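Local coordinates for ESX secretion system protein YukD (Bacillus subtilis, PDB 2BPS) that is required for secretion of the substrate YukE and is probably a component or regulator of the ESX/ESAT-6-like secretion system, at residues L11-L23 and I35-R47. Residues are numbered along the deposited sequence; the frame is centred on the assembly and turned at random.
Sequences LKHYNGSVFDLRL and IAWQAQSVSMPPR
W37 meets Y14 edge-to-face: the rim of the indole's six-membered ring, CH2 foremost, is directed at one face of the tyrosine, with the ring planes at 87° and the centroids 5.0 Å apart. Chi1 of Y14, -64°, sets CG anti to the carbonyl carbon and swings the ring over toward 44-47. There M44 CB and the P45 carbonyl oxygen lie at the edge of the phenol, and R47 N donates to Y14 OH over 3.1 Å, a bent bond (143°). The same hydroxyl is hydrogen-bonded to L81 O, so it ties the chain end to this loop. A phenylalanine in place of Y14 could keep the ring packing but would probably leave R47 N and L81 O without this shared mate. Beside the rings, L11 CD2 reaches W37 CZ3 at 4.0 Å, and L11 also packs on I80 of strand 77-80. This is the ubiquitin-like beta-grasp: helix 31-39 lies across the sheet, its residue A36 resting its CA 3.6 Å from F19 CZ on strand 18-24, while the 11-17 loop packs on the segment that follows the helix. In that loop N15 OD1 closes an Asx turn, accepting from S17 N and S17 OG on one face of the amide. Packing thins toward the strand's far end, where I35 CD1 comes no nearer than 4.2 Å to L21 CD1. On the solvent side the link is slight as well: N15 ND2 makes a weak, long bond to S41 O, and M44, an exposed side chain, brings CE to 3.8 Å from N15 CB.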
loop_
_atom_site.group_PDB
_atom_site.type_symbol
_atom_site.label_atom_id
_atom_site.label_comp_id
_atom_site.label_asym_id
_atom_site.label_seq_id
_atom_site.Cartn_x
_atom_site.Cartn_y
_atom_site.Cartn_z
ATOM N N LEU A 11 -6.777 5.012 -2.357
ATOM C CA LEU A 11 -7.592 5.218 -1.166
ATOM C C LEU A 11 -9.077 5.231 -1.531
ATOM O O LEU A 11 -9.851 6.052 -1.030
ATOM C CB LEU A 11 -7.211 6.536 -0.490
ATOM C CG LEU A 11 -5.780 6.594 0.046
ATOM C CD1 LEU A 11 -5.450 8.006 0.471
ATOM C CD2 LEU A 11 -5.629 5.637 1.210
ATOM N N LYS A 12 -9.465 4.312 -2.407
ATOM C CA LYS A 12 -10.848 4.186 -2.846
ATOM C C LYS A 12 -11.812 4.157 -1.651
ATOM O O LYS A 12 -12.808 4.874 -1.633
ATOM C CB LYS A 12 -10.991 2.903 -3.674
ATOM C CG LYS A 12 -12.385 2.624 -4.202
ATOM C CD LYS A 12 -12.481 1.229 -4.849
ATOM C CE LYS A 12 -11.593 1.074 -6.102
ATOM N NZ LYS A 12 -11.992 1.933 -7.273
ATOM N N HIS A 13 -11.493 3.325 -0.659
ATOM C CA HIS A 13 -12.313 3.150 0.542
ATOM C C HIS A 13 -12.182 4.269 1.567
ATOM O O HIS A 13 -12.521 4.086 2.738
ATOM C CB HIS A 13 -11.971 1.819 1.225
ATOM C CG HIS A 13 -12.180 0.623 0.354
ATOM N ND1 HIS A 13 -11.603 -0.602 0.620
ATOM C CD2 HIS A 13 -12.874 0.469 -0.798
ATOM C CE1 HIS A 13 -11.928 -1.454 -0.335
ATOM N NE2 HIS A 13 -12.698 -0.829 -1.208
ATOM N N TYR A 14 -11.670 5.417 1.149
ATOM C CA TYR A 14 -11.531 6.537 2.067
ATOM C C TYR A 14 -11.878 7.833 1.338
ATOM O O TYR A 14 -12.980 7.949 0.803
ATOM C CB TYR A 14 -10.118 6.563 2.646
ATOM C CG TYR A 14 -9.811 5.341 3.487
ATOM C CD1 TYR A 14 -9.485 4.117 2.899
ATOM C CD2 TYR A 14 -9.899 5.392 4.870
ATOM C CE1 TYR A 14 -9.259 2.971 3.679
ATOM C CE2 TYR A 14 -9.675 4.254 5.658
ATOM C CZ TYR A 14 -9.361 3.053 5.052
ATOM O OH TYR A 14 -9.173 1.932 5.818
ATOM N N ASN A 15 -10.975 8.808 1.293
ATOM C CA ASN A 15 -11.309 10.048 0.590
ATOM C C ASN A 15 -11.299 9.841 -0.925
ATOM O O ASN A 15 -11.638 10.747 -1.683
ATOM C CB ASN A 15 -10.348 11.179 0.964
ATOM C CG ASN A 15 -8.930 10.903 0.525
ATOM O OD1 ASN A 15 -8.680 10.014 -0.302
ATOM N ND2 ASN A 15 -7.984 11.676 1.062
ATOM N N GLY A 16 -10.895 8.644 -1.351
ATOM C CA GLY A 16 -10.870 8.297 -2.766
ATOM C C GLY A 16 -9.714 8.773 -3.632
ATOM O O GLY A 16 -9.785 8.658 -4.861
ATOM N N SER A 17 -8.648 9.300 -3.035
ATOM C CA SER A 17 -7.534 9.770 -3.854
ATOM C C SER A 17 -6.614 8.634 -4.329
ATOM O O SER A 17 -6.782 7.470 -3.949
ATOM C CB SER A 17 -6.736 10.843 -3.104
ATOM O OG SER A 17 -6.466 10.454 -1.773
ATOM N N VAL A 18 -5.650 8.974 -5.173
ATOM C CA VAL A 18 -4.729 7.985 -5.708
ATOM C C VAL A 18 -3.370 8.605 -5.976
ATOM O O VAL A 18 -3.274 9.558 -6.743
ATOM C CB VAL A 18 -5.242 7.432 -7.034
ATOM C CG1 VAL A 18 -4.201 6.539 -7.661
ATOM C CG2 VAL A 18 -6.529 6.696 -6.814
ATOM N N PHE A 19 -2.320 8.073 -5.363
ATOM C CA PHE A 19 -0.997 8.623 -5.603
ATOM C C PHE A 19 0.019 7.531 -5.891
ATOM O O PHE A 19 -0.228 6.367 -5.610
ATOM C CB PHE A 19 -0.540 9.450 -4.410
ATOM C CG PHE A 19 -0.354 8.655 -3.164
ATOM C CD1 PHE A 19 -1.447 8.204 -2.444
ATOM C CD2 PHE A 19 0.923 8.357 -2.703
ATOM C CE1 PHE A 19 -1.273 7.465 -1.271
ATOM C CE2 PHE A 19 1.105 7.618 -1.535
ATOM C CZ PHE A 19 0.006 7.173 -0.816
ATOM N N ASP A 20 1.153 7.913 -6.471
ATOM C CA ASP A 20 2.209 6.956 -6.773
ATOM C C ASP A 20 3.289 7.041 -5.698
ATOM O O ASP A 20 3.543 8.111 -5.136
ATOM C CB ASP A 20 2.799 7.218 -8.165
ATOM C CG ASP A 20 1.854 6.795 -9.279
ATOM O OD1 ASP A 20 0.910 6.029 -8.985
ATOM O OD2 ASP A 20 2.051 7.209 -10.443
ATOM N N LEU A 21 3.928 5.911 -5.418
ATOM C CA LEU A 21 4.945 5.851 -4.374
ATOM C C LEU A 21 6.129 4.968 -4.754
ATOM O O LEU A 21 5.956 3.935 -5.393
ATOM C CB LEU A 21 4.284 5.310 -3.094
ATOM C CG LEU A 21 4.890 5.279 -1.687
ATOM C CD1 LEU A 21 5.033 3.834 -1.227
ATOM C CD2 LEU A 21 6.197 6.027 -1.662
ATOM N N ARG A 22 7.331 5.394 -4.383
ATOM C CA ARG A 22 8.535 4.607 -4.622
ATOM C C ARG A 22 9.206 4.363 -3.277
ATOM O O ARG A 22 9.623 5.308 -2.600
ATOM C CB ARG A 22 9.531 5.325 -5.530
ATOM C CG ARG A 22 10.889 4.611 -5.550
ATOM C CD ARG A 22 11.895 5.291 -6.447
ATOM N NE ARG A 22 11.505 5.200 -7.847
ATOM C CZ ARG A 22 12.172 5.768 -8.844
ATOM N NH1 ARG A 22 11.747 5.631 -10.088
ATOM N NH2 ARG A 22 13.264 6.477 -8.596
ATOM N N LEU A 23 9.313 3.098 -2.891
ATOM C CA LEU A 23 9.938 2.758 -1.625
ATOM C C LEU A 23 10.624 1.403 -1.720
ATOM O O LEU A 23 10.437 0.663 -2.686
ATOM C CB LEU A 23 8.892 2.726 -0.504
ATOM C CG LEU A 23 8.077 1.445 -0.320
ATOM C CD1 LEU A 23 7.192 1.592 0.909
ATOM C CD2 LEU A 23 7.248 1.169 -1.561
ATOM N N ILE A 35 2.563 6.171 5.212
ATOM C CA ILE A 35 2.864 7.157 4.196
ATOM C C ILE A 35 1.587 7.752 3.617
ATOM O O ILE A 35 1.471 8.970 3.465
ATOM C CB ILE A 35 3.685 6.521 3.065
ATOM C CG1 ILE A 35 4.999 5.982 3.642
ATOM C CG2 ILE A 35 3.936 7.535 1.959
ATOM C CD1 ILE A 35 5.929 5.415 2.608
ATOM N N ALA A 36 0.627 6.892 3.301
ATOM C CA ALA A 36 -0.631 7.349 2.735
ATOM C C ALA A 36 -1.257 8.429 3.601
ATOM O O ALA A 36 -1.642 9.481 3.100
ATOM C CB ALA A 36 -1.579 6.191 2.592
ATOM N N TRP A 37 -1.349 8.175 4.903
ATOM C CA TRP A 37 -1.948 9.142 5.821
ATOM C C TRP A 37 -1.158 10.435 5.972
ATOM O O TRP A 37 -1.753 11.498 6.109
ATOM C CB TRP A 37 -2.221 8.484 7.184
ATOM C CG TRP A 37 -3.689 8.083 7.344
ATOM C CD1 TRP A 37 -4.629 8.698 8.134
ATOM C CD2 TRP A 37 -4.399 7.077 6.602
ATOM N NE1 TRP A 37 -5.874 8.148 7.920
ATOM C CE2 TRP A 37 -5.763 7.151 6.989
ATOM C CE3 TRP A 37 -4.021 6.124 5.646
ATOM C CZ2 TRP A 37 -6.746 6.310 6.451
ATOM C CZ3 TRP A 37 -5.005 5.285 5.109
ATOM C CH2 TRP A 37 -6.351 5.388 5.518
ATOM N N GLN A 38 0.172 10.349 5.925
ATOM C CA GLN A 38 1.027 11.534 6.023
ATOM C C GLN A 38 0.802 12.387 4.769
ATOM O O GLN A 38 0.453 13.554 4.851
ATOM C CB GLN A 38 2.517 11.138 6.112
ATOM C CG GLN A 38 2.970 10.464 7.431
ATOM C CD GLN A 38 4.476 10.058 7.466
ATOM O OE1 GLN A 38 5.362 10.848 7.120
ATOM N NE2 GLN A 38 4.755 8.828 7.909
ATOM N N ALA A 39 0.976 11.776 3.607
ATOM C CA ALA A 39 0.827 12.464 2.326
ATOM C C ALA A 39 -0.549 13.036 1.959
ATOM O O ALA A 39 -0.632 14.147 1.434
ATOM C CB ALA A 39 1.305 11.540 1.204
ATOM N N GLN A 40 -1.622 12.290 2.215
ATOM C CA GLN A 40 -2.958 12.750 1.849
ATOM C C GLN A 40 -3.791 13.330 2.978
ATOM O O GLN A 40 -3.462 13.183 4.158
ATOM C CB GLN A 40 -3.737 11.621 1.171
ATOM C CG GLN A 40 -4.061 11.877 -0.309
ATOM C CD GLN A 40 -2.847 11.764 -1.242
ATOM O OE1 GLN A 40 -1.810 12.400 -1.032
ATOM N NE2 GLN A 40 -2.990 10.960 -2.287
ATOM N N SER A 41 -4.877 13.997 2.593
ATOM C CA SER A 41 -5.792 14.636 3.539
ATOM C C SER A 41 -6.864 13.649 3.955
ATOM O O SER A 41 -8.059 13.874 3.745
ATOM C CB SER A 41 -6.461 15.845 2.888
ATOM O OG SER A 41 -5.496 16.727 2.346
ATOM N N VAL A 42 -6.433 12.556 4.561
ATOM C CA VAL A 42 -7.357 11.520 4.960
ATOM C C VAL A 42 -7.921 11.690 6.367
ATOM O O VAL A 42 -7.371 11.203 7.358
ATOM C CB VAL A 42 -6.680 10.162 4.796
ATOM C CG1 VAL A 42 -5.346 10.188 5.488
ATOM C CG2 VAL A 42 -7.555 9.070 5.318
ATOM N N SER A 43 -9.036 12.403 6.435
ATOM C CA SER A 43 -9.722 12.644 7.692
ATOM C C SER A 43 -10.553 11.396 7.941
ATOM O O SER A 43 -11.772 11.423 7.753
ATOM C CB SER A 43 -10.643 13.867 7.544
ATOM O OG SER A 43 -11.364 14.157 8.734
ATOM N N MET A 44 -9.915 10.299 8.353
ATOM C CA MET A 44 -10.676 9.070 8.562
ATOM C C MET A 44 -10.732 8.476 9.967
ATOM O O MET A 44 -11.735 8.662 10.652
ATOM C CB MET A 44 -10.245 8.005 7.554
ATOM C CG MET A 44 -10.324 8.441 6.080
ATOM S SD MET A 44 -11.768 9.404 5.525
ATOM C CE MET A 44 -10.950 10.886 4.714
ATOM N N PRO A 45 -9.688 7.761 10.436
ATOM C CA PRO A 45 -8.365 7.316 9.993
ATOM C C PRO A 45 -8.388 5.947 9.283
ATOM O O PRO A 45 -9.415 5.545 8.743
ATOM C CB PRO A 45 -7.609 7.257 11.306
ATOM C CG PRO A 45 -8.612 6.609 12.176
ATOM C CD PRO A 45 -9.870 7.395 11.856
ATOM N N PRO A 46 -7.256 5.208 9.282
ATOM C CA PRO A 46 -7.260 3.907 8.609
ATOM C C PRO A 46 -7.927 2.824 9.436
ATOM O O PRO A 46 -8.053 2.949 10.650
ATOM C CB PRO A 46 -5.781 3.630 8.406
ATOM C CG PRO A 46 -5.200 4.175 9.646
ATOM C CD PRO A 46 -5.896 5.515 9.761
ATOM N N ARG A 47 -8.331 1.753 8.766
ATOM C CA ARG A 47 -8.997 0.646 9.426
ATOM C C ARG A 47 -8.001 -0.349 9.987
ATOM O O ARG A 47 -6.989 -0.661 9.364
ATOM C CB ARG A 47 -9.929 -0.055 8.445
ATOM C CG ARG A 47 -10.890 -1.036 9.088
ATOM C CD ARG A 47 -11.880 -1.528 8.054
ATOM N NE ARG A 47 -12.226 -0.440 7.141
ATOM C CZ ARG A 47 -13.080 -0.544 6.128
ATOM N NH1 ARG A 47 -13.316 0.513 5.355
ATOM N NH2 ARG A 47 -13.700 -1.698 5.889
#